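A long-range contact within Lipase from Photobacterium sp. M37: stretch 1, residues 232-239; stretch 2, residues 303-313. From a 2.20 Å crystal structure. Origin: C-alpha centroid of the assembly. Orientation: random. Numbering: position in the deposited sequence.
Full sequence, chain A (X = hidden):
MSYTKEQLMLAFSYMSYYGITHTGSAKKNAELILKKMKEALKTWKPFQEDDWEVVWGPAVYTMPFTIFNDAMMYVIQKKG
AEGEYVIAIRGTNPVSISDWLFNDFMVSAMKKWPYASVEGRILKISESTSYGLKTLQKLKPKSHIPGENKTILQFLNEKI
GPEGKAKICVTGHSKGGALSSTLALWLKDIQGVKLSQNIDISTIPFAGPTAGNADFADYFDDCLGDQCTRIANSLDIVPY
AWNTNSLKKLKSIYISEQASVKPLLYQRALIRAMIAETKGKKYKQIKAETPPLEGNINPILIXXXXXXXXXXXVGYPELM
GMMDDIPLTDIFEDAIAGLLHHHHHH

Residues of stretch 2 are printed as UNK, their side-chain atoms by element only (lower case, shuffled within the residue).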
# COMPACT_ATOMS: atom_id res chain seq x y z
N ALA A 232 -9.75 3.44 3.90
CA ALA A 232 -9.16 3.51 5.24
C ALA A 232 -10.18 3.17 6.31
O ALA A 232 -11.34 3.59 6.24
CB ALA A 232 -8.61 4.88 5.50
N ASN A 233 -9.73 2.41 7.31
CA ASN A 233 -10.53 2.01 8.46
C ASN A 233 -10.42 3.20 9.43
O ASN A 233 -9.33 3.70 9.69
CB ASN A 233 -9.92 0.72 9.06
CG ASN A 233 -10.47 0.36 10.45
OD1 ASN A 233 -11.33 1.04 11.01
ND2 ASN A 233 -9.94 -0.72 11.01
N SER A 234 -11.55 3.69 9.95
CA SER A 234 -11.51 4.83 10.87
C SER A 234 -10.68 4.60 12.13
O SER A 234 -10.17 5.56 12.73
CB SER A 234 -12.93 5.25 11.28
OG SER A 234 -13.59 4.23 12.01
N LEU A 235 -10.53 3.35 12.55
CA LEU A 235 -9.76 3.09 13.77
C LEU A 235 -8.34 2.62 13.50
O LEU A 235 -7.61 2.27 14.42
CB LEU A 235 -10.49 2.09 14.66
CG LEU A 235 -11.89 2.45 15.16
CD1 LEU A 235 -12.37 1.31 16.06
CD2 LEU A 235 -11.88 3.77 15.94
N ASP A 236 -7.95 2.62 12.23
CA ASP A 236 -6.60 2.23 11.86
C ASP A 236 -5.76 3.50 12.00
O ASP A 236 -6.04 4.50 11.35
CB ASP A 236 -6.57 1.72 10.42
CG ASP A 236 -5.16 1.38 9.93
OD1 ASP A 236 -4.22 1.36 10.75
OD2 ASP A 236 -5.00 1.13 8.72
N ILE A 237 -4.74 3.46 12.85
CA ILE A 237 -3.89 4.64 13.06
C ILE A 237 -2.98 5.01 11.88
O ILE A 237 -2.67 6.18 11.69
CB ILE A 237 -2.99 4.52 14.33
CG1 ILE A 237 -2.04 3.33 14.17
CG2 ILE A 237 -3.83 4.37 15.59
CD1 ILE A 237 -1.10 3.15 15.33
N VAL A 238 -2.56 4.04 11.08
CA VAL A 238 -1.64 4.32 9.96
C VAL A 238 -1.99 5.48 9.04
O VAL A 238 -1.16 6.35 8.80
CB VAL A 238 -1.43 3.06 9.15
CG1 VAL A 238 -0.60 3.35 7.89
CG2 VAL A 238 -0.75 2.04 10.03
N PRO A 239 -3.23 5.51 8.51
CA PRO A 239 -3.62 6.61 7.64
C PRO A 239 -3.58 7.95 8.36
O PRO A 239 -3.67 8.99 7.71
CB PRO A 239 -5.05 6.25 7.24
CG PRO A 239 -5.02 4.79 7.23
CD PRO A 239 -4.27 4.47 8.50
N UNK A 303 -4.14 -3.63 24.67
CA UNK A 303 -2.88 -2.92 24.48
C UNK A 303 -2.93 -2.15 23.17
O UNK A 303 -3.23 -2.72 22.12
c UNK A 303 -0.41 -5.66 25.66
c UNK A 303 -1.69 -3.88 24.46
o UNK A 303 0.76 -5.22 25.68
o UNK A 303 -0.70 -6.88 25.56
c UNK A 303 -1.53 -4.66 25.74
N UNK A 304 -2.65 -0.85 23.25
CA UNK A 304 -2.64 0.04 22.09
C UNK A 304 -1.99 -0.59 20.84
O UNK A 304 -2.63 -0.72 19.79
c UNK A 304 -1.06 2.76 20.57
c UNK A 304 -2.05 2.48 21.51
c UNK A 304 -3.34 4.35 20.59
c UNK A 304 -1.89 1.33 22.48
c UNK A 304 -1.20 3.79 19.65
c UNK A 304 -3.19 3.29 21.51
o UNK A 304 -2.45 5.60 18.73
c UNK A 304 -2.34 4.59 19.66
N UNK A 305 -0.73 -1.01 20.94
CA UNK A 305 -0.05 -1.60 19.79
C UNK A 305 -0.74 -2.85 19.23
O UNK A 305 -0.70 -3.09 18.02
c UNK A 305 1.40 -1.93 20.16
c UNK A 305 2.31 0.20 19.27
c UNK A 305 3.64 -1.12 20.84
c UNK A 305 2.26 -0.70 20.47
N UNK A 306 -1.35 -3.65 20.11
CA UNK A 306 -2.03 -4.85 19.67
C UNK A 306 -3.32 -4.45 18.95
O UNK A 306 -3.63 -4.95 17.86
c UNK A 306 -2.32 -5.79 20.90
c UNK A 306 -2.99 -7.08 20.43
c UNK A 306 -1.01 -6.13 21.63
N UNK A 307 -4.07 -3.53 19.55
CA UNK A 307 -5.32 -3.02 18.97
C UNK A 307 -5.02 -2.38 17.60
O UNK A 307 -5.79 -2.50 16.65
n UNK A 307 -8.54 -2.86 20.76
c UNK A 307 -7.21 -1.35 19.42
c UNK A 307 -5.92 -1.97 19.91
c UNK A 307 -8.39 -2.29 19.57
o UNK A 307 -9.16 -2.51 18.63
N UNK A 308 -3.89 -1.69 17.53
CA UNK A 308 -3.47 -1.00 16.32
C UNK A 308 -3.12 -1.98 15.21
O UNK A 308 -3.45 -1.75 14.03
c UNK A 308 -2.28 -0.09 16.63
N UNK A 309 -2.46 -3.08 15.57
CA UNK A 309 -2.11 -4.09 14.58
C UNK A 309 -3.35 -4.80 14.07
O UNK A 309 -3.42 -5.21 12.90
c UNK A 309 -1.13 -5.12 15.17
N UNK A 310 -4.33 -4.95 14.94
CA UNK A 310 -5.56 -5.65 14.58
C UNK A 310 -6.34 -4.81 13.58
O UNK A 310 -6.76 -5.31 12.54
c UNK A 310 -8.90 -5.81 15.28
c UNK A 310 -7.85 -7.95 15.41
c UNK A 310 -9.05 -8.57 15.09
c UNK A 310 -6.42 -5.90 15.82
c UNK A 310 -10.19 -7.81 14.87
c UNK A 310 -10.13 -6.43 14.96
o UNK A 310 -11.37 -8.45 14.56
c UNK A 310 -7.75 -6.56 15.51
N UNK A 311 -6.51 -3.54 13.92
CA UNK A 311 -7.26 -2.63 13.07
C UNK A 311 -6.62 -2.45 11.70
O UNK A 311 -7.33 -2.32 10.70
n UNK A 311 -10.32 -2.23 15.88
o UNK A 311 -10.26 -1.46 13.76
c UNK A 311 -8.24 -1.28 15.04
c UNK A 311 -9.70 -1.67 14.84
c UNK A 311 -7.43 -1.27 13.75
N UNK A 312 -5.29 -2.46 11.66
CA UNK A 312 -4.55 -2.27 10.42
C UNK A 312 -4.54 -3.47 9.50
O UNK A 312 -4.64 -3.33 8.27
c UNK A 312 -3.11 -1.89 10.74
c UNK A 312 -1.76 -0.28 7.78
c UNK A 312 -2.30 -1.48 9.55
c UNK A 312 -1.05 -1.82 9.16
n UNK A 312 -0.74 -1.06 8.06
n UNK A 312 -2.72 -0.51 8.66
N UNK A 313 -4.42 -4.65 10.09
CA UNK A 313 -4.33 -5.86 9.30
C UNK A 313 -5.61 -6.66 9.24
O UNK A 313 -6.05 -7.04 8.16
c UNK A 313 -3.05 -8.03 9.00
c UNK A 313 -1.91 -5.98 9.80
c UNK A 313 -3.19 -6.76 9.83
O HOH W 1 -4.05 0.69 13.37

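Position 303 carries three carbons, the third bearing two oxygens, and lies out of reach of stretch 1. A carboxylate on that length of chain is glutamate, E303, at the N-cap position; its backbone O accepts from the N of position 307 at 2.8 Å, opening the helix.

Position 304 has one carbon leading to a six-carbon ring with a single oxygen. Its CB points sideways, but the oxygen end comes to 3.6 Å from I237 CG2. This is tyrosine, Y304, and I237 CG2 lies 4.3 Å from Y304 CZ, an apolar approach oblique to the ring.

Position 305 shows four carbons forked at the second, with CB pointing away and no contact made: leucine, L305. Position 306 has one carbon carrying two more, out of reach: valine, V306. Both touch a crystal neighbour.

At position 307 three carbons end in one oxygen and one nitrogen. That is an amide, glutamine, Q307. It does not touch stretch 1, yet it matters to a residue one turn later.

Position 308 has a single side-chain carbon, its CB 3.7 Å from I237 CD1. One carbon means alanine, A308. I237 CD1 packs against this methyl.

Position 309 is again a single carbon, pointing away: alanine, A309. At position 310 one carbon leads to a six-carbon ring bearing one oxygen, which makes it tyrosine, Y310; it does not touch stretch 1.

Position 311 has three carbons, the third with one oxygen and one nitrogen, and CB points toward stretch 1. Its oxygen lies 2.9 Å from N233 ND2. This is glutamine, Q311. N233 ND2 donates to Q311 OE1 and also, at 3.1 Å, to the backbone Q311 O. Meanwhile Q311 NE2 donates to Q307 OE1 at 3.0 Å, so the Q311 amide is bonded at both ends, to N233 through OE1 and to Q307 through NE2.

Position 312 carries one carbon and a five-membered ring of three carbons and two nitrogens. One ring nitrogen sits 2.8 Å from D236 OD2, and V238 CG2 covers a face. It is histidine, H312: ND1 donates to D236 OD2 at the ring edge, while V238 CG2 stands 3.5 Å from the ring centroid in a CH-pi contact.

Position 313, one carbon carrying two, points away: valine, V313.

The contact joins a turn to a helix. The type I turn from N233 to D236 is braced by L235 N donating to N233 OD1 at 2.9 Å, which leaves the ND2 of N233 to reach the helix. Where D236 and Q311 come closest, their CA atoms are 5.1 Å apart. A water bridges the two stretches, donating to D236 OD1 at 2.7 Å and A308 O at 2.6 Å and accepting from I237 N at 2.9 Å. The rule is directional polar pairs beside apolar packing: N233 bonds to Q311 and D236 to H312, while I237 and V238 pack alongside.

Stretch 2 303-313: EYLVQAAYQHV
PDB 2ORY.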